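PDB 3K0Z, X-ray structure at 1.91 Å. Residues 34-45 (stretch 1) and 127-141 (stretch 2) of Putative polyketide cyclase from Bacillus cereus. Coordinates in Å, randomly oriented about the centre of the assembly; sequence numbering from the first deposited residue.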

ATOM      1  N   THR A  34     -13.293  -2.057 -16.608  1.00 19.85           N
ATOM      2  CA  THR A  34     -12.328  -1.695 -17.661  1.00 21.97           C
ATOM      3  C   THR A  34     -11.862  -0.260 -17.491  1.00 23.17           C
ATOM      4  O   THR A  34     -10.682   0.030 -17.638  1.00 23.71           O
ATOM      5  CB  THR A  34     -12.967  -1.874 -19.044  1.00 21.57           C
ATOM      6  OG1 THR A  34     -13.341  -3.240 -19.225  1.00 20.58           O
ATOM      7  CG2 THR A  34     -12.031  -1.489 -20.162  1.00 21.39           C
ATOM      8  N   GLU A  35     -12.781   0.656 -17.186  1.00 23.49           N
ATOM      9  CA  GLU A  35     -12.333   2.033 -17.070  1.00 24.33           C
ATOM     10  C   GLU A  35     -11.429   2.277 -15.817  1.00 22.72           C
ATOM     11  O   GLU A  35     -10.536   3.122 -15.828  1.00 21.96           O
ATOM     12  CB  GLU A  35     -13.517   2.982 -17.177  1.00 26.65           C
ATOM     13  CG  GLU A  35     -14.378   3.015 -15.958  1.00 29.32           C
ATOM     14  CD  GLU A  35     -15.764   3.614 -16.200  1.00 30.30           C
ATOM     15  OE1 GLU A  35     -16.054   4.038 -17.338  1.00 31.13           O
ATOM     16  OE2 GLU A  35     -16.565   3.658 -15.216  1.00 38.89           O
HETATM   17  N   MSE A  36     -11.634   1.517 -14.764  1.00 19.46           N
HETATM   18  CA  MSE A  36     -10.770   1.585 -13.591  1.00 18.37           C
HETATM   19  C   MSE A  36      -9.398   0.985 -13.883  1.00 19.66           C
HETATM   20  O   MSE A  36      -8.362   1.566 -13.508  1.00 19.62           O
HETATM   21  CB  MSE A  36     -11.465   0.888 -12.416  1.00 21.55           C
HETATM   22  CG  MSE A  36     -12.645   1.655 -11.946  1.00 18.74           C
HETATM   23 SE   MSE A  36     -13.732   0.646 -10.706  0.75 25.69          SE
HETATM   24  CE  MSE A  36     -12.779   1.098  -9.009  1.00 21.04           C
ATOM     25  N   VAL A  37      -9.355  -0.160 -14.557  1.00 18.30           N
ATOM     26  CA  VAL A  37      -8.061  -0.795 -14.890  1.00 18.25           C
ATOM     27  C   VAL A  37      -7.281   0.104 -15.862  1.00 18.45           C
ATOM     28  O   VAL A  37      -6.090   0.326 -15.687  1.00 18.19           O
ATOM     29  CB  VAL A  37      -8.245  -2.225 -15.460  1.00 17.98           C
ATOM     30  CG1 VAL A  37      -6.982  -2.722 -16.070  1.00 17.61           C
ATOM     31  CG2 VAL A  37      -8.723  -3.177 -14.348  1.00 17.71           C
ATOM     32  N   HIS A  38      -7.970   0.667 -16.856  1.00 17.84           N
ATOM     33  CA  HIS A  38      -7.341   1.536 -17.833  1.00 16.96           C
ATOM     34  C   HIS A  38      -6.794   2.804 -17.185  1.00 19.96           C
ATOM     35  O   HIS A  38      -5.744   3.271 -17.573  1.00 21.11           O
ATOM     36  CB  HIS A  38      -8.338   1.883 -18.937  1.00 20.75           C
ATOM     37  CG  HIS A  38      -8.561   0.762 -19.903  1.00 19.50           C
ATOM     38  ND1 HIS A  38      -9.299   0.905 -21.057  1.00 14.87           N
ATOM     39  CD2 HIS A  38      -8.089  -0.509 -19.905  1.00 16.95           C
ATOM     40  CE1 HIS A  38      -9.306  -0.253 -21.708  1.00 20.15           C
ATOM     41  NE2 HIS A  38      -8.559  -1.122 -21.032  1.00 15.30           N
ATOM     42  N   ALA A  39      -7.474   3.350 -16.194  1.00 18.83           N
ATOM     43  CA  ALA A  39      -6.940   4.547 -15.513  1.00 20.37           C
ATOM     44  C   ALA A  39      -5.649   4.176 -14.812  1.00 18.59           C
ATOM     45  O   ALA A  39      -4.662   4.918 -14.824  1.00 19.10           O
ATOM     46  CB  ALA A  39      -7.981   5.105 -14.507  1.00 19.68           C
ATOM     47  N   ALA A  40      -5.644   3.009 -14.194  1.00 19.96           N
ATOM     48  CA  ALA A  40      -4.423   2.522 -13.519  1.00 19.64           C
ATOM     49  C   ALA A  40      -3.319   2.330 -14.523  1.00 21.39           C
ATOM     50  O   ALA A  40      -2.214   2.740 -14.267  1.00 16.82           O
ATOM     51  CB  ALA A  40      -4.694   1.232 -12.805  1.00 19.06           C
ATOM     52  N   GLN A  41      -3.622   1.727 -15.680  1.00 21.38           N
ATOM     53  CA  GLN A  41      -2.601   1.507 -16.686  1.00 21.73           C
ATOM     54  C   GLN A  41      -1.986   2.830 -17.172  1.00 18.37           C
ATOM     55  O   GLN A  41      -0.757   2.936 -17.321  1.00 20.79           O
ATOM     56  CB  GLN A  41      -3.157   0.740 -17.857  1.00 20.69           C
ATOM     57  CG  GLN A  41      -3.360  -0.735 -17.638  1.00 19.88           C
ATOM     58  CD  GLN A  41      -3.648  -1.425 -18.936  1.00 23.89           C
ATOM     59  OE1 GLN A  41      -4.819  -1.553 -19.370  1.00 21.97           O
ATOM     60  NE2 GLN A  41      -2.585  -1.908 -19.578  1.00 19.48           N
ATOM     61  N   ARG A  42      -2.833   3.840 -17.393  1.00 21.54           N
ATOM     62  CA  ARG A  42      -2.357   5.142 -17.872  1.00 18.10           C
ATOM     63  C   ARG A  42      -1.555   5.832 -16.805  1.00 17.49           C
ATOM     64  O   ARG A  42      -0.611   6.507 -17.107  1.00 17.38           O
ATOM     65  CB  ARG A  42      -3.503   6.067 -18.276  1.00 20.32           C
ATOM     66  CG  ARG A  42      -4.230   5.654 -19.536  1.00 22.28           C
ATOM     67  CD  ARG A  42      -5.210   6.709 -20.025  1.00 24.02           C
ATOM     68  NE  ARG A  42      -6.018   6.227 -21.160  1.00 27.98           N
ATOM     69  CZ  ARG A  42      -7.210   5.620 -21.055  1.00 26.52           C
ATOM     70  NH1 ARG A  42      -7.822   5.441 -19.889  1.00 37.74           N
ATOM     71  NH2 ARG A  42      -7.833   5.230 -22.153  1.00 38.39           N
ATOM     72  N   PHE A  43      -1.971   5.707 -15.555  1.00 17.99           N
ATOM     73  CA  PHE A  43      -1.271   6.300 -14.451  1.00 18.42           C
ATOM     74  C   PHE A  43       0.129   5.685 -14.347  1.00 20.06           C
ATOM     75  O   PHE A  43       1.116   6.425 -14.219  1.00 16.78           O
ATOM     76  CB  PHE A  43      -2.062   6.118 -13.133  1.00 17.98           C
ATOM     77  CG  PHE A  43      -1.608   7.021 -11.994  1.00 22.41           C
ATOM     78  CD1 PHE A  43      -1.617   8.408 -12.125  1.00 22.40           C
ATOM     79  CD2 PHE A  43      -1.268   6.480 -10.757  1.00 20.94           C
ATOM     80  CE1 PHE A  43      -1.221   9.226 -11.051  1.00 21.89           C
ATOM     81  CE2 PHE A  43      -0.930   7.320  -9.678  1.00 19.64           C
ATOM     82  CZ  PHE A  43      -0.905   8.668  -9.840  1.00 22.80           C
ATOM     83  N   TYR A  44       0.249   4.359 -14.417  1.00 19.68           N
ATOM     84  CA  TYR A  44       1.603   3.761 -14.360  1.00 17.83           C
ATOM     85  C   TYR A  44       2.386   3.897 -15.686  1.00 17.46           C
ATOM     86  O   TYR A  44       3.618   3.910 -15.643  1.00 18.25           O
ATOM     87  CB  TYR A  44       1.630   2.362 -13.706  1.00 21.77           C
ATOM     88  CG  TYR A  44       1.025   2.528 -12.335  1.00 19.38           C
ATOM     89  CD1 TYR A  44       1.694   3.246 -11.351  1.00 18.05           C
ATOM     90  CD2 TYR A  44      -0.264   2.105 -12.076  1.00 23.17           C
ATOM     91  CE1 TYR A  44       1.097   3.557 -10.127  1.00 18.93           C
ATOM     92  CE2 TYR A  44      -0.861   2.366 -10.831  1.00 17.65           C
ATOM     93  CZ  TYR A  44      -0.166   3.094  -9.874  1.00 19.31           C
ATOM     94  OH  TYR A  44      -0.763   3.383  -8.685  1.00 25.05           O
ATOM     95  N   ALA A  45       1.708   4.041 -16.824  1.00 19.40           N
ATOM     96  CA  ALA A  45       2.389   4.467 -18.079  1.00 18.59           C
ATOM     97  C   ALA A  45       3.063   5.836 -17.888  1.00 20.63           C
ATOM     98  O   ALA A  45       4.176   6.048 -18.340  1.00 18.97           O
ATOM     99  CB  ALA A  45       1.438   4.497 -19.282  1.00 21.11           C
TER
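Stretch 2 127-141: IDILHVKDGKITEDW

Stretch 2 is a β-hairpin laid across one side of the helix formed by stretch 1. Its first strand, 127-133, runs at 128° to the helix direction, with the axes 9.2 Å apart at closest approach; the second, 136-141, crosses at -74° and comes to 8.2 Å. A type I' turn from Lys 133 to Lys 136 joins them. Asp 134 and Gly 135 both have positive phi there, a conformation that glycine adopts readily. Backbone pairing closes the hairpin, with Lys 133 N to Lys 136 O at 2.8 Å and Lys 136 N to Lys 133 O at 3.0 Å. Since side chains alternate along an extended strand, Asp 128, Leu 130 and Val 132 point toward the helix, while Ile 127, Ile 129 and His 131 point away.

The turn lies nearest the first residues of this stretch of helix, where the CA atoms of Glu 35 and Gly 135 are 4.9 Å apart. Glu 35 CG packs 3.9 Å from Gly 135 CA, and Ala 39 CB lies 3.7 Å from Gly 135 O. Gly 135 has no side chain; an ideal CB would stand 3.6 Å from Glu 35 CB, a tight fit, and its positive phi by itself favours glycine.

Apolar contacts continue along the helix, whose residues Met 36, Ala 39, Ala 40 and Phe 43 recur at spacings that bring them to the same side. Selenomethionine Met 36 meets Val 132 (CG to CG1, 4.1 Å). The small Ala 39 fits between the strands and the helix backbone, its CB 4.2 Å from Ile 137 CG1 and 4.4 Å from Val 132 CG1. Ala 40 CB reaches Leu 130 CD1 at 4.4 Å. Phe 43, whose broad ring fills more space, sets CE2 3.8 Å from Leu 130 CD2. Ile 137 CD1 lies over one face of that ring, 3.5 Å from Phe 43 CG, in a CH-π contact 4.0 Å from the centroid.

One direct hydrogen bond crosses the interface. Tyr 44 starts sideways, but its end comes nearer the hairpin, and its OH donates to Asp 128 OD2 at 2.6 Å. The long aromatic side chain thus carries a polar group to a buried carboxylate, a strong acceptor.

Water completes the contact at the turn. Water 2 accepts from Gly 135 N (2.8 Å) and donates to Glu 35 OE2 (3.0 Å), while water 1 lies 2.7 Å from Glu 35 O and 2.8 Å from Gly 135 O, close to two carbonyl groups that, as acceptors, cannot bond each other.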

ATOM      1  N   ILE A 127       3.157   0.872  -3.006  1.00 18.17           N
ATOM      2  CA  ILE A 127       1.728   0.512  -2.971  1.00 20.13           C
ATOM      3  C   ILE A 127       0.911   1.812  -3.014  1.00 21.20           C
ATOM      4  O   ILE A 127       1.210   2.765  -2.256  1.00 19.46           O
ATOM      5  CB  ILE A 127       1.296  -0.312  -1.711  1.00 23.63           C
ATOM      6  CG1 ILE A 127       2.167  -1.563  -1.521  1.00 18.99           C
ATOM      7  CG2 ILE A 127      -0.177  -0.685  -1.877  1.00 20.71           C
ATOM      8  CD1 ILE A 127       1.927  -2.350  -0.218  1.00 20.36           C
ATOM      9  N   ASP A 128      -0.099   1.854  -3.894  1.00 21.17           N
ATOM     10  CA  ASP A 128      -0.932   3.027  -4.062  1.00 20.40           C
ATOM     11  C   ASP A 128      -2.375   2.635  -3.937  1.00 22.29           C
ATOM     12  O   ASP A 128      -2.768   1.566  -4.401  1.00 21.36           O
ATOM     13  CB  ASP A 128      -0.826   3.637  -5.459  1.00 24.64           C
ATOM     14  CG  ASP A 128       0.575   4.104  -5.849  1.00 30.03           C
ATOM     15  OD1 ASP A 128       1.578   3.876  -5.114  1.00 37.89           O
ATOM     16  OD2 ASP A 128       0.665   4.753  -6.925  1.00 36.92           O
ATOM     17  N   ILE A 129      -3.164   3.514  -3.343  1.00 18.99           N
ATOM     18  CA  ILE A 129      -4.615   3.370  -3.304  1.00 20.39           C
ATOM     19  C   ILE A 129      -5.165   4.554  -4.118  1.00 19.68           C
ATOM     20  O   ILE A 129      -4.913   5.727  -3.793  1.00 21.50           O
ATOM     21  CB  ILE A 129      -5.187   3.415  -1.888  1.00 23.23           C
ATOM     22  CG1 ILE A 129      -4.691   2.197  -1.088  1.00 25.51           C
ATOM     23  CG2 ILE A 129      -6.731   3.441  -1.967  1.00 15.47           C
ATOM     24  CD1 ILE A 129      -4.872   2.338   0.415  1.00 21.81           C
ATOM     25  N   LEU A 130      -5.898   4.217  -5.165  1.00 17.37           N
ATOM     26  CA  LEU A 130      -6.482   5.206  -6.076  1.00 19.11           C
ATOM     27  C   LEU A 130      -8.001   5.257  -5.939  1.00 21.38           C
ATOM     28  O   LEU A 130      -8.631   4.221  -5.904  1.00 21.14           O
ATOM     29  CB  LEU A 130      -6.145   4.809  -7.496  1.00 19.27           C
ATOM     30  CG  LEU A 130      -4.703   4.486  -7.877  1.00 18.14           C
ATOM     31  CD1 LEU A 130      -4.740   3.914  -9.313  1.00 23.60           C
ATOM     32  CD2 LEU A 130      -3.716   5.645  -7.774  1.00 19.27           C
ATOM     33  N   HIS A 131      -8.574   6.463  -5.891  1.00 20.65           N
ATOM     34  CA  HIS A 131     -10.017   6.654  -5.923  1.00 19.85           C
ATOM     35  C   HIS A 131     -10.352   7.049  -7.358  1.00 20.72           C
ATOM     36  O   HIS A 131      -9.796   8.027  -7.889  1.00 18.33           O
ATOM     37  CB  HIS A 131     -10.407   7.760  -5.003  1.00 20.47           C
ATOM     38  CG  HIS A 131     -11.798   7.662  -4.473  1.00 28.65           C
ATOM     39  ND1 HIS A 131     -12.238   8.446  -3.427  1.00 34.95           N
ATOM     40  CD2 HIS A 131     -12.831   6.851  -4.802  1.00 26.19           C
ATOM     41  CE1 HIS A 131     -13.498   8.138  -3.159  1.00 43.62           C
ATOM     42  NE2 HIS A 131     -13.880   7.174  -3.981  1.00 37.99           N
ATOM     43  N   VAL A 132     -11.219   6.278  -7.999  1.00 21.98           N
ATOM     44  CA  VAL A 132     -11.560   6.494  -9.420  1.00 23.21           C
ATOM     45  C   VAL A 132     -13.031   6.825  -9.565  1.00 24.96           C
ATOM     46  O   VAL A 132     -13.831   6.115  -9.000  1.00 26.65           O
ATOM     47  CB  VAL A 132     -11.301   5.232 -10.254  1.00 22.11           C
ATOM     48  CG1 VAL A 132     -11.455   5.544 -11.763  1.00 18.32           C
ATOM     49  CG2 VAL A 132      -9.915   4.661  -9.942  1.00 23.67           C
ATOM     50  N   LYS A 133     -13.360   7.911 -10.275  1.00 23.61           N
ATOM     51  CA  LYS A 133     -14.737   8.314 -10.512  1.00 23.46           C
ATOM     52  C   LYS A 133     -14.877   8.527 -12.009  1.00 25.19           C
ATOM     53  O   LYS A 133     -14.094   9.249 -12.604  1.00 27.46           O
ATOM     54  CB  LYS A 133     -15.075   9.599  -9.766  1.00 24.80           C
ATOM     55  N   ASP A 134     -15.841   7.868 -12.628  1.00 27.66           N
ATOM     56  CA  ASP A 134     -16.078   8.017 -14.052  1.00 27.85           C
ATOM     57  C   ASP A 134     -14.801   7.839 -14.864  1.00 26.83           C
ATOM     58  O   ASP A 134     -14.531   8.599 -15.767  1.00 32.50           O
ATOM     59  CB  ASP A 134     -16.728   9.366 -14.329  1.00 28.84           C
ATOM     60  CG  ASP A 134     -18.081   9.542 -13.589  1.00 40.10           C
ATOM     61  OD1 ASP A 134     -18.879   8.573 -13.524  1.00 45.65           O
ATOM     62  OD2 ASP A 134     -18.350  10.653 -13.072  1.00 47.70           O
ATOM     63  N   GLY A 135     -13.994   6.855 -14.516  1.00 25.42           N
ATOM     64  CA  GLY A 135     -12.820   6.547 -15.305  1.00 24.67           C
ATOM     65  C   GLY A 135     -11.599   7.414 -15.136  1.00 24.79           C
ATOM     66  O   GLY A 135     -10.625   7.249 -15.892  1.00 23.04           O
ATOM     67  N   LYS A 136     -11.644   8.346 -14.170  1.00 23.88           N
ATOM     68  CA  LYS A 136     -10.457   9.107 -13.815  1.00 22.40           C
ATOM     69  C   LYS A 136     -10.138   9.081 -12.326  1.00 19.68           C
ATOM     70  O   LYS A 136     -11.013   8.925 -11.493  1.00 19.72           O
ATOM     71  CB  LYS A 136     -10.530  10.532 -14.344  1.00 23.10           C
ATOM     72  CG  LYS A 136     -10.530  10.575 -15.873  1.00 29.60           C
ATOM     73  CD  LYS A 136      -9.945  11.842 -16.382  1.00 33.35           C
ATOM     74  CE  LYS A 136     -10.299  12.094 -17.851  1.00 36.77           C
ATOM     75  NZ  LYS A 136      -9.977  13.508 -18.160  1.00 46.09           N
ATOM     76  N   ILE A 137      -8.854   9.193 -12.010  1.00 17.11           N
ATOM     77  CA  ILE A 137      -8.391   9.144 -10.634  1.00 17.59           C
ATOM     78  C   ILE A 137      -8.607  10.532 -10.041  1.00 20.71           C
ATOM     79  O   ILE A 137      -8.101  11.534 -10.595  1.00 18.93           O
ATOM     80  CB  ILE A 137      -6.890   8.764 -10.578  1.00 19.44           C
ATOM     81  CG1 ILE A 137      -6.653   7.360 -11.196  1.00 19.78           C
ATOM     82  CG2 ILE A 137      -6.361   8.883  -9.133  1.00 18.26           C
ATOM     83  CD1 ILE A 137      -5.108   7.086 -11.453  1.00 19.69           C
ATOM     84  N   THR A 138      -9.359  10.612  -8.941  1.00 18.38           N
ATOM     85  CA  THR A 138      -9.622  11.901  -8.303  1.00 18.35           C
ATOM     86  C   THR A 138      -8.651  12.214  -7.151  1.00 20.91           C
ATOM     87  O   THR A 138      -8.365  13.378  -6.854  1.00 20.58           O
ATOM     88  CB  THR A 138     -11.031  11.968  -7.781  1.00 19.81           C
ATOM     89  OG1 THR A 138     -11.206  11.008  -6.736  1.00 15.11           O
ATOM     90  CG2 THR A 138     -12.036  11.762  -8.921  1.00 16.96           C
ATOM     91  N   GLU A 139      -8.171  11.173  -6.486  1.00 22.42           N
ATOM     92  CA  GLU A 139      -7.291  11.347  -5.335  1.00 21.47           C
ATOM     93  C   GLU A 139      -6.534  10.030  -5.051  1.00 20.22           C
ATOM     94  O   GLU A 139      -6.892   8.955  -5.559  1.00 18.48           O
ATOM     95  CB  GLU A 139      -8.078  11.807  -4.088  1.00 23.38           C
ATOM     96  CG  GLU A 139      -9.197  10.883  -3.694  1.00 20.64           C
ATOM     97  CD  GLU A 139     -10.149  11.439  -2.609  1.00 20.48           C
ATOM     98  OE1 GLU A 139      -9.928  12.502  -2.049  1.00 28.88           O
ATOM     99  OE2 GLU A 139     -11.113  10.764  -2.281  1.00 26.29           O
ATOM    100  N   ASP A 140      -5.455  10.120  -4.277  1.00 18.58           N
ATOM    101  CA  ASP A 140      -4.747   8.925  -3.936  1.00 18.50           C
ATOM    102  C   ASP A 140      -4.020   9.021  -2.617  1.00 18.74           C
ATOM    103  O   ASP A 140      -3.883  10.101  -2.030  1.00 22.43           O
ATOM    104  CB  ASP A 140      -3.853   8.432  -5.089  1.00 20.10           C
ATOM    105  CG  ASP A 140      -2.575   9.252  -5.269  1.00 24.49           C
ATOM    106  OD1 ASP A 140      -2.538  10.377  -4.794  1.00 23.65           O
ATOM    107  OD2 ASP A 140      -1.595   8.755  -5.887  1.00 30.04           O
ATOM    108  N   TRP A 141      -3.583   7.848  -2.186  1.00 15.95           N
ATOM    109  CA  TRP A 141      -2.786   7.604  -0.991  1.00 17.89           C
ATOM    110  C   TRP A 141      -1.749   6.600  -1.439  1.00 17.67           C
ATOM    111  O   TRP A 141      -2.086   5.517  -1.907  1.00 21.08           O
ATOM    112  CB  TRP A 141      -3.617   6.988   0.132  1.00 19.77           C
ATOM    113  CG  TRP A 141      -4.795   7.763   0.567  1.00 15.53           C
ATOM    114  CD1 TRP A 141      -4.901   8.544   1.695  1.00 20.89           C
ATOM    115  CD2 TRP A 141      -6.114   7.754  -0.030  1.00 20.50           C
ATOM    116  NE1 TRP A 141      -6.166   9.023   1.797  1.00 15.92           N
ATOM    117  CE2 TRP A 141      -6.930   8.557   0.759  1.00 19.32           C
ATOM    118  CE3 TRP A 141      -6.667   7.122  -1.138  1.00 20.72           C
ATOM    119  CZ2 TRP A 141      -8.282   8.803   0.444  1.00 22.57           C
ATOM    120  CZ3 TRP A 141      -8.009   7.355  -1.450  1.00 20.64           C
ATOM    121  CH2 TRP A 141      -8.787   8.210  -0.672  1.00 20.00           C
TER
HETATM  122  O   HOH W   1     -10.455   5.126 -17.694  1.00 20.65           O
HETATM  123  O   HOH W   2     -14.837   4.638 -13.030  1.00 26.08           O
HETATM  124  O   HOH W   3      -8.031   7.174 -17.773  1.00 29.97           O